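Local coordinates for protein formate dehydrogenase subunit beta (Desulfovibrio gigas, PDB 1H0H) that transfers electrons through three [4Fe-4S] clusters as the beta subunit of a formate dehydrogenase that reversibly oxidises formate to carbon dioxide, at residues 17-30 and 40-52. Sequence-based numbering, arbitrary orientation.
Sequences CQVACKQWHGNPAT and NPPDFNFHTYKLV. With SF4 (iron/sulfur cluster), chain M; SF4 (iron/sulfur cluster), chain L.
Gln18 reaches from helix 16-25 into the backbone of 40-52 and ties two separate parts of it together. With CG anti to the backbone N (chi1 -180°) and the chain extended beyond it, CB and then CG run past Lys50 O, CG at 3.4 Å, and CD sits near both Lys50 O and Asn40 O. The terminal amide bridges: OE1 accepts a nearly straight bond from Val52 N (3.0 Å, 169° at the hydrogen), in the plane of the amide carbonyl, and also meets Leu51 CD1 and a water that accepts from Asn40 N, while NE2 donates to a lone pair of Asn40 O at 2.9 Å, beside Pro41 CD. A water joins Gln18 O to Lys50 O.

Between the last two cysteines of a ferredoxin-type CxxCxxCxxxC motif, the helix passes from one [4Fe-4S] cluster to the next: Cys17 SG binds iron in one and Cys21 SG in the other. Val52 CG2 packs on Cys17 SG, and Lys50 lays CB and CD against sulfur S1 of the Cys21 cluster before its ammonium bonds to Pro69 O and Gln71 OE1.

At the helix end, Tyr49 turns its edge to the face of His25, a T-shaped pair with planes 76° apart. Trp24 CD1 covers the other His25 face, and ND1, bonded to Cys21 O, and NE2, bonded to Asp138, fix the ring's rotation. Asn27 ND2 lies 3.5 Å above the centre of the Tyr49 ring, their planes steeply inclined, and a water connects it to Tyr49 N. Farther along, Pro28 CG makes a CH-pi contact over the His47 face. Lys22 NZ donates to Thr48 OG1 at 2.9 Å and to Pro28 O, and forms a salt bridge with an acidic side chain of the neighbouring subunit.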
ATOM      1  N   CYS B  17     -20.285  -3.973  -2.933  1.00 15.75           N
ATOM      2  CA  CYS B  17     -21.716  -4.274  -2.835  1.00 17.17           C
ATOM      3  C   CYS B  17     -22.001  -5.784  -2.967  1.00 16.72           C
ATOM      4  O   CYS B  17     -22.819  -6.346  -2.214  1.00 16.93           O
ATOM      5  CB  CYS B  17     -22.521  -3.499  -3.914  1.00 15.62           C
ATOM      6  SG  CYS B  17     -21.923  -3.739  -5.604  1.00 19.13           S
ATOM      7  N   GLN B  18     -21.344  -6.425  -3.924  1.00 15.85           N
ATOM      8  CA  GLN B  18     -21.550  -7.857  -4.173  1.00 16.56           C
ATOM      9  C   GLN B  18     -21.228  -8.653  -2.929  1.00 15.74           C
ATOM     10  O   GLN B  18     -22.036  -9.469  -2.488  1.00 16.46           O
ATOM     11  CB  GLN B  18     -20.721  -8.335  -5.376  1.00 16.52           C
ATOM     12  CG  GLN B  18     -20.863  -9.796  -5.734  1.00 14.91           C
ATOM     13  CD  GLN B  18     -20.189 -10.156  -7.049  1.00 16.25           C
ATOM     14  OE1 GLN B  18     -20.368  -9.483  -8.075  1.00 15.89           O
ATOM     15  NE2 GLN B  18     -19.411 -11.202  -7.015  1.00 16.23           N
ATOM     16  N   VAL B  19     -20.062  -8.386  -2.352  1.00 15.45           N
ATOM     17  CA  VAL B  19     -19.641  -9.045  -1.112  1.00 15.28           C
ATOM     18  C   VAL B  19     -20.518  -8.631   0.079  1.00 14.53           C
ATOM     19  O   VAL B  19     -20.977  -9.475   0.850  1.00 14.55           O
ATOM     20  CB  VAL B  19     -18.152  -8.799  -0.841  1.00 14.09           C
ATOM     21  CG1 VAL B  19     -17.711  -9.405   0.483  1.00 14.07           C
ATOM     22  CG2 VAL B  19     -17.338  -9.425  -1.992  1.00 14.63           C
ATOM     23  N   ALA B  20     -20.805  -7.350   0.183  1.00 14.05           N
ATOM     24  CA  ALA B  20     -21.557  -6.841   1.321  1.00 14.40           C
ATOM     25  C   ALA B  20     -22.935  -7.489   1.419  1.00 14.60           C
ATOM     26  O   ALA B  20     -23.383  -7.798   2.526  1.00 13.95           O
ATOM     27  CB  ALA B  20     -21.693  -5.289   1.262  1.00 14.84           C
ATOM     28  N   CYS B  21     -23.588  -7.678   0.272  1.00 14.44           N
ATOM     29  CA  CYS B  21     -24.908  -8.307   0.230  1.00 15.38           C
ATOM     30  C   CYS B  21     -24.763  -9.711   0.826  1.00 14.06           C
ATOM     31  O   CYS B  21     -25.544 -10.129   1.686  1.00 13.40           O
ATOM     32  CB  CYS B  21     -25.433  -8.392  -1.213  1.00 13.90           C
ATOM     33  SG  CYS B  21     -27.105  -9.074  -1.294  1.00 16.32           S
ATOM     34  N   LYS B  22     -23.746 -10.445   0.390  1.00 15.70           N
ATOM     35  CA  LYS B  22     -23.560 -11.799   0.896  1.00 15.32           C
ATOM     36  C   LYS B  22     -23.269 -11.812   2.403  1.00 15.76           C
ATOM     37  O   LYS B  22     -23.810 -12.642   3.152  1.00 15.36           O
ATOM     38  CB  LYS B  22     -22.455 -12.559   0.121  1.00 15.77           C
ATOM     39  CG  LYS B  22     -22.792 -12.800  -1.368  1.00 16.10           C
ATOM     40  CD  LYS B  22     -22.252 -14.103  -1.925  1.00 16.64           C
ATOM     41  CE  LYS B  22     -22.842 -14.402  -3.328  1.00 14.90           C
ATOM     42  NZ  LYS B  22     -22.524 -15.791  -3.795  1.00 15.99           N
ATOM     43  N   GLN B  23     -22.425 -10.883   2.848  1.00 14.80           N
ATOM     44  CA  GLN B  23     -22.056 -10.804   4.255  1.00 14.27           C
ATOM     45  C   GLN B  23     -23.271 -10.533   5.134  1.00 14.88           C
ATOM     46  O   GLN B  23     -23.439 -11.183   6.172  1.00 14.99           O
ATOM     47  CB  GLN B  23     -20.972  -9.726   4.506  1.00 14.64           C
ATOM     48  CG  GLN B  23     -20.194  -9.940   5.838  1.00 13.06           C
ATOM     49  CD  GLN B  23     -20.878  -9.369   7.082  1.00 13.32           C
ATOM     50  OE1 GLN B  23     -20.588  -9.791   8.214  1.00 13.39           O
ATOM     51  NE2 GLN B  23     -21.749  -8.410   6.883  1.00 13.50           N
ATOM     52  N   TRP B  24     -24.118  -9.591   4.724  1.00 13.10           N
ATOM     53  CA  TRP B  24     -25.292  -9.280   5.518  1.00 14.30           C
ATOM     54  C   TRP B  24     -26.275 -10.441   5.563  1.00 13.96           C
ATOM     55  O   TRP B  24     -26.774 -10.792   6.620  1.00 14.23           O
ATOM     56  CB  TRP B  24     -26.027  -8.028   5.039  1.00 14.06           C
ATOM     57  CG  TRP B  24     -27.199  -7.734   5.954  1.00 13.99           C
ATOM     58  CD1 TRP B  24     -28.517  -7.823   5.661  1.00 14.34           C
ATOM     59  CD2 TRP B  24     -27.116  -7.371   7.328  1.00 14.82           C
ATOM     60  NE1 TRP B  24     -29.276  -7.502   6.770  1.00 14.33           N
ATOM     61  CE2 TRP B  24     -28.435  -7.229   7.810  1.00 14.61           C
ATOM     62  CE3 TRP B  24     -26.049  -7.108   8.205  1.00 15.96           C
ATOM     63  CZ2 TRP B  24     -28.717  -6.862   9.118  1.00 14.66           C
ATOM     64  CZ3 TRP B  24     -26.327  -6.742   9.513  1.00 16.50           C
ATOM     65  CH2 TRP B  24     -27.648  -6.614   9.953  1.00 16.58           C
ATOM     66  N   HIS B  25     -26.527 -11.056   4.421  1.00 15.23           N
ATOM     67  CA  HIS B  25     -27.536 -12.109   4.380  1.00 16.44           C
ATOM     68  C   HIS B  25     -27.022 -13.501   4.726  1.00 17.67           C
ATOM     69  O   HIS B  25     -27.814 -14.439   4.824  1.00 17.02           O
ATOM     70  CB  HIS B  25     -28.190 -12.136   2.998  1.00 16.83           C
ATOM     71  CG  HIS B  25     -28.861 -10.856   2.629  1.00 18.11           C
ATOM     72  ND1 HIS B  25     -28.161  -9.741   2.200  1.00 18.02           N
ATOM     73  CD2 HIS B  25     -30.169 -10.501   2.660  1.00 16.41           C
ATOM     74  CE1 HIS B  25     -29.023  -8.773   1.927  1.00 18.71           C
ATOM     75  NE2 HIS B  25     -30.245  -9.205   2.223  1.00 18.36           N
ATOM     76  N   GLY B  26     -25.703 -13.659   4.885  1.00 16.69           N
ATOM     77  CA  GLY B  26     -25.164 -14.983   5.101  1.00 16.95           C
ATOM     78  C   GLY B  26     -25.200 -15.881   3.873  1.00 16.83           C
ATOM     79  O   GLY B  26     -25.316 -17.098   4.000  1.00 16.48           O
ATOM     80  N   ASN B  27     -25.067 -15.301   2.680  1.00 16.33           N
ATOM     81  CA  ASN B  27     -25.142 -16.120   1.483  1.00 17.39           C
ATOM     82  C   ASN B  27     -23.783 -16.729   1.220  1.00 16.87           C
ATOM     83  O   ASN B  27     -22.762 -16.053   1.351  1.00 19.80           O
ATOM     84  CB  ASN B  27     -25.584 -15.297   0.257  1.00 16.47           C
ATOM     85  CG  ASN B  27     -27.019 -14.790   0.350  1.00 16.10           C
ATOM     86  OD1 ASN B  27     -27.860 -15.367   1.030  1.00 16.84           O
ATOM     87  ND2 ASN B  27     -27.305 -13.714  -0.372  1.00 15.82           N
ATOM     88  N   PRO B  28     -23.750 -18.009   0.890  1.00 17.10           N
ATOM     89  CA  PRO B  28     -22.485 -18.681   0.592  1.00 16.74           C
ATOM     90  C   PRO B  28     -21.928 -18.268  -0.765  1.00 17.11           C
ATOM     91  O   PRO B  28     -22.661 -17.748  -1.608  1.00 18.67           O
ATOM     92  CB  PRO B  28     -22.884 -20.167   0.540  1.00 16.87           C
ATOM     93  CG  PRO B  28     -24.316 -20.101   0.037  1.00 16.67           C
ATOM     94  CD  PRO B  28     -24.904 -18.934   0.834  1.00 15.98           C
ATOM     95  N   ALA B  29     -20.635 -18.513  -0.957  1.00 16.14           N
ATOM     96  CA  ALA B  29     -20.020 -18.365  -2.264  1.00 16.53           C
ATOM     97  C   ALA B  29     -20.568 -19.529  -3.077  1.00 17.01           C
ATOM     98  O   ALA B  29     -20.994 -20.542  -2.499  1.00 16.56           O
ATOM     99  CB  ALA B  29     -18.485 -18.502  -2.134  1.00 15.12           C
ATOM    100  N   THR B  30     -20.563 -19.393  -4.404  1.00 17.06           N
ATOM    101  CA  THR B  30     -20.996 -20.464  -5.300  1.00 17.29           C
ATOM    102  C   THR B  30     -19.854 -20.798  -6.271  1.00 18.76           C
ATOM    103  O   THR B  30     -18.931 -19.992  -6.444  1.00 20.42           O
ATOM    104  CB  THR B  30     -22.226 -20.064  -6.052  1.00 15.93           C
ATOM    105  OG1 THR B  30     -21.941 -18.895  -6.847  1.00 15.76           O
ATOM    106  CG2 THR B  30     -23.343 -19.656  -5.079  1.00 17.76           C
ATOM    107  N   ASN B  40     -17.799 -12.404 -12.011  1.00 14.57           N
ATOM    108  CA  ASN B  40     -18.063 -13.736 -11.450  1.00 16.20           C
ATOM    109  C   ASN B  40     -18.822 -13.587 -10.135  1.00 14.89           C
ATOM    110  O   ASN B  40     -18.504 -12.683  -9.353  1.00 15.83           O
ATOM    111  CB  ASN B  40     -16.741 -14.518 -11.258  1.00 15.73           C
ATOM    112  CG  ASN B  40     -16.647 -15.731 -12.178  1.00 15.61           C
ATOM    113  OD1 ASN B  40     -17.656 -16.399 -12.445  1.00 18.64           O
ATOM    114  ND2 ASN B  40     -15.437 -16.024 -12.667  1.00 14.18           N
ATOM    115  N   PRO B  41     -19.880 -14.365  -9.907  1.00 16.52           N
ATOM    116  CA  PRO B  41     -20.407 -15.375 -10.842  1.00 16.70           C
ATOM    117  C   PRO B  41     -20.958 -14.771 -12.156  1.00 16.04           C
ATOM    118  O   PRO B  41     -21.131 -13.565 -12.291  1.00 18.47           O
ATOM    119  CB  PRO B  41     -21.545 -16.036 -10.061  1.00 17.38           C
ATOM    120  CG  PRO B  41     -21.460 -15.541  -8.649  1.00 17.98           C
ATOM    121  CD  PRO B  41     -20.671 -14.279  -8.667  1.00 17.67           C
ATOM    122  N   PRO B  42     -21.200 -15.628 -13.122  1.00 16.95           N
ATOM    123  CA  PRO B  42     -21.651 -15.213 -14.459  1.00 17.08           C
ATOM    124  C   PRO B  42     -23.039 -14.610 -14.454  1.00 16.83           C
ATOM    125  O   PRO B  42     -23.387 -13.834 -15.345  1.00 17.25           O
ATOM    126  CB  PRO B  42     -21.733 -16.539 -15.238  1.00 17.31           C
ATOM    127  CG  PRO B  42     -21.005 -17.495 -14.465  1.00 17.66           C
ATOM    128  CD  PRO B  42     -21.009 -17.080 -13.013  1.00 17.20           C
ATOM    129  N   ASP B  43     -23.840 -14.985 -13.467  1.00 16.18           N
ATOM    130  CA  ASP B  43     -25.237 -14.587 -13.470  1.00 16.51           C
ATOM    131  C   ASP B  43     -25.794 -14.717 -12.066  1.00 16.32           C
ATOM    132  O   ASP B  43     -25.165 -15.290 -11.178  1.00 16.75           O
ATOM    133  CB  ASP B  43     -25.999 -15.494 -14.467  1.00 16.82           C
ATOM    134  CG  ASP B  43     -27.428 -14.997 -14.787  1.00 18.10           C
ATOM    135  OD1 ASP B  43     -27.705 -13.768 -14.728  1.00 20.36           O
ATOM    136  OD2 ASP B  43     -28.331 -15.785 -15.162  1.00 19.10           O
ATOM    137  N   PHE B  44     -26.964 -14.140 -11.842  1.00 16.04           N
ATOM    138  CA  PHE B  44     -27.651 -14.335 -10.584  1.00 16.49           C
ATOM    139  C   PHE B  44     -27.861 -15.811 -10.310  1.00 15.56           C
ATOM    140  O   PHE B  44     -28.066 -16.589 -11.234  1.00 15.06           O
ATOM    141  CB  PHE B  44     -29.072 -13.776 -10.689  1.00 16.83           C
ATOM    142  CG  PHE B  44     -29.150 -12.286 -10.763  1.00 15.61           C
ATOM    143  CD1 PHE B  44     -28.692 -11.499  -9.721  1.00 16.32           C
ATOM    144  CD2 PHE B  44     -29.756 -11.670 -11.839  1.00 15.48           C
ATOM    145  CE1 PHE B  44     -28.798 -10.102  -9.772  1.00 15.25           C
ATOM    146  CE2 PHE B  44     -29.881 -10.290 -11.892  1.00 15.72           C
ATOM    147  CZ  PHE B  44     -29.404  -9.501 -10.825  1.00 14.95           C
ATOM    148  N   ASN B  45     -27.802 -16.198  -9.037  1.00 16.43           N
ATOM    149  CA  ASN B  45     -28.203 -17.550  -8.629  1.00 16.11           C
ATOM    150  C   ASN B  45     -28.940 -17.441  -7.291  1.00 16.71           C
ATOM    151  O   ASN B  45     -29.057 -16.327  -6.736  1.00 16.50           O
ATOM    152  CB  ASN B  45     -27.033 -18.560  -8.607  1.00 16.64           C
ATOM    153  CG  ASN B  45     -25.895 -18.122  -7.708  1.00 16.60           C
ATOM    154  OD1 ASN B  45     -26.103 -17.857  -6.532  1.00 15.33           O
ATOM    155  ND2 ASN B  45     -24.673 -18.086  -8.254  1.00 15.09           N
ATOM    156  N   PHE B  46     -29.464 -18.560  -6.788  1.00 15.59           N
ATOM    157  CA  PHE B  46     -30.203 -18.568  -5.511  1.00 16.44           C
ATOM    158  C   PHE B  46     -29.436 -17.892  -4.370  1.00 16.58           C
ATOM    159  O   PHE B  46     -30.044 -17.372  -3.427  1.00 16.41           O
ATOM    160  CB  PHE B  46     -30.582 -20.021  -5.113  1.00 14.87           C
ATOM    161  CG  PHE B  46     -31.435 -20.129  -3.875  1.00 15.12           C
ATOM    162  CD1 PHE B  46     -32.813 -19.893  -3.925  1.00 15.03           C
ATOM    163  CD2 PHE B  46     -30.863 -20.474  -2.659  1.00 16.42           C
ATOM    164  CE1 PHE B  46     -33.588 -20.008  -2.784  1.00 15.25           C
ATOM    165  CE2 PHE B  46     -31.620 -20.571  -1.508  1.00 15.63           C
ATOM    166  CZ  PHE B  46     -32.996 -20.326  -1.572  1.00 15.67           C
ATOM    167  N   HIS B  47     -28.107 -17.900  -4.437  1.00 16.80           N
ATOM    168  CA  HIS B  47     -27.315 -17.372  -3.324  1.00 15.80           C
ATOM    169  C   HIS B  47     -26.656 -16.039  -3.611  1.00 16.57           C
ATOM    170  O   HIS B  47     -25.862 -15.553  -2.792  1.00 17.45           O
ATOM    171  CB  HIS B  47     -26.204 -18.338  -2.958  1.00 17.08           C
ATOM    172  CG  HIS B  47     -26.687 -19.682  -2.537  1.00 16.44           C
ATOM    173  ND1 HIS B  47     -27.467 -19.876  -1.419  1.00 17.38           N
ATOM    174  CD2 HIS B  47     -26.487 -20.905  -3.078  1.00 16.48           C
ATOM    175  CE1 HIS B  47     -27.736 -21.166  -1.294  1.00 17.32           C
ATOM    176  NE2 HIS B  47     -27.139 -21.812  -2.279  1.00 18.29           N
ATOM    177  N   THR B  48     -26.982 -15.437  -4.743  1.00 15.78           N
ATOM    178  CA  THR B  48     -26.295 -14.239  -5.196  1.00 16.58           C
ATOM    179  C   THR B  48     -27.306 -13.236  -5.711  1.00 15.84           C
ATOM    180  O   THR B  48     -27.786 -13.355  -6.834  1.00 16.50           O
ATOM    181  CB  THR B  48     -25.337 -14.645  -6.324  1.00 15.91           C
ATOM    182  OG1 THR B  48     -24.495 -15.728  -5.894  1.00 15.18           O
ATOM    183  CG2 THR B  48     -24.402 -13.500  -6.670  1.00 16.54           C
ATOM    184  N   TYR B  49     -27.614 -12.232  -4.900  1.00 17.57           N
ATOM    185  CA  TYR B  49     -28.654 -11.284  -5.204  1.00 15.35           C
ATOM    186  C   TYR B  49     -28.111 -10.017  -5.839  1.00 16.88           C
ATOM    187  O   TYR B  49     -28.856  -9.249  -6.418  1.00 15.88           O
ATOM    188  CB  TYR B  49     -29.338 -10.838  -3.932  1.00 14.80           C
ATOM    189  CG  TYR B  49     -29.831 -11.883  -2.967  1.00 15.57           C
ATOM    190  CD1 TYR B  49     -30.087 -13.208  -3.358  1.00 13.63           C
ATOM    191  CD2 TYR B  49     -30.072 -11.529  -1.644  1.00 15.68           C
ATOM    192  CE1 TYR B  49     -30.573 -14.131  -2.460  1.00 14.51           C
ATOM    193  CE2 TYR B  49     -30.550 -12.447  -0.751  1.00 15.04           C
ATOM    194  CZ  TYR B  49     -30.794 -13.746  -1.157  1.00 15.35           C
ATOM    195  OH  TYR B  49     -31.276 -14.628  -0.215  1.00 16.68           O
ATOM    196  N   LYS B  50     -26.813  -9.774  -5.662  1.00 17.28           N
ATOM    197  CA  LYS B  50     -26.195  -8.541  -6.137  1.00 16.94           C
ATOM    198  C   LYS B  50     -25.025  -9.027  -6.950  1.00 18.31           C
ATOM    199  O   LYS B  50     -24.197  -9.807  -6.462  1.00 17.87           O
ATOM    200  CB  LYS B  50     -25.768  -7.676  -4.937  1.00 18.34           C
ATOM    201  CG  LYS B  50     -25.178  -6.301  -5.288  1.00 19.02           C
ATOM    202  CD  LYS B  50     -26.213  -5.398  -6.013  1.00 19.29           C
ATOM    203  CE  LYS B  50     -25.808  -3.943  -5.949  1.00 19.45           C
ATOM    204  NZ  LYS B  50     -26.617  -3.017  -6.847  1.00 18.96           N
ATOM    205  N   LEU B  51     -25.010  -8.638  -8.217  1.00 16.81           N
ATOM    206  CA  LEU B  51     -23.985  -9.107  -9.115  1.00 17.30           C
ATOM    207  C   LEU B  51     -23.400  -7.981  -9.951  1.00 17.59           C
ATOM    208  O   LEU B  51     -24.100  -7.346 -10.742  1.00 17.66           O
ATOM    209  CB  LEU B  51     -24.584 -10.178 -10.031  1.00 16.44           C
ATOM    210  CG  LEU B  51     -23.536 -10.820 -10.921  1.00 17.11           C
ATOM    211  CD1 LEU B  51     -22.583 -11.664 -10.108  1.00 17.48           C
ATOM    212  CD2 LEU B  51     -24.221 -11.646 -12.011  1.00 16.70           C
ATOM    213  N   VAL B  52     -22.107  -7.722  -9.779  1.00 16.44           N
ATOM    214  CA  VAL B  52     -21.484  -6.674 -10.574  1.00 16.57           C
ATOM    215  C   VAL B  52     -21.124  -7.202 -11.957  1.00 16.71           C
ATOM    216  O   VAL B  52     -20.201  -8.009 -12.134  1.00 17.90           O
ATOM    217  CB  VAL B  52     -20.263  -6.020  -9.864  1.00 15.62           C
ATOM    218  CG1 VAL B  52     -19.638  -4.980 -10.768  1.00 17.25           C
ATOM    219  CG2 VAL B  52     -20.705  -5.385  -8.525  1.00 15.44           C
TER
HETATM  220 FE1  SF4 M1012     -29.798  -5.578   0.264  1.00 19.53          FE
HETATM  221 FE2  SF4 M1012     -28.432  -4.546  -1.886  1.00 18.29          FE
HETATM  222 FE3  SF4 M1012     -30.720  -6.059  -2.271  1.00 18.26          FE
HETATM  223 FE4  SF4 M1012     -28.381  -7.237  -1.417  1.00 17.37          FE
HETATM  224  S1  SF4 M1012     -28.767  -6.119  -3.414  1.00 19.88           S
HETATM  225  S2  SF4 M1012     -30.510  -7.541  -0.618  1.00 18.20           S
HETATM  226  S3  SF4 M1012     -27.445  -5.690  -0.145  1.00 17.26           S
HETATM  227  S4  SF4 M1012     -30.715  -4.083  -1.163  1.00 19.87           S
HETATM  228 FE1  SF4 L1011     -20.427   0.915  -5.556  1.00 19.56          FE
HETATM  229 FE2  SF4 L1011     -20.851  -1.784  -6.026  1.00 20.33          FE
HETATM  230 FE3  SF4 L1011     -19.835  -0.187  -8.032  1.00 19.44          FE
HETATM  231 FE4  SF4 L1011     -18.267  -0.771  -5.745  1.00 19.02          FE
HETATM  232  S1  SF4 L1011     -18.996  -2.233  -7.303  1.00 18.18           S
HETATM  233  S2  SF4 L1011     -18.531   1.289  -6.832  1.00 19.36           S
HETATM  234  S3  SF4 L1011     -19.962  -0.892  -4.171  1.00 20.77           S
HETATM  235  S4  SF4 L1011     -21.959  -0.036  -6.998  1.00 21.06           S
HETATM  236  O   HOH W   1     -23.929 -10.977  -3.965  1.00 16.69           O
HETATM  237  O   HOH W   2     -19.111  -9.878 -10.497  1.00 19.73           O
HETATM  238  O   HOH W   3     -26.042 -11.860  -2.500  1.00 17.02           O
HETATM  239  O   HOH W   4     -28.472 -18.101   0.455  1.00 26.81           O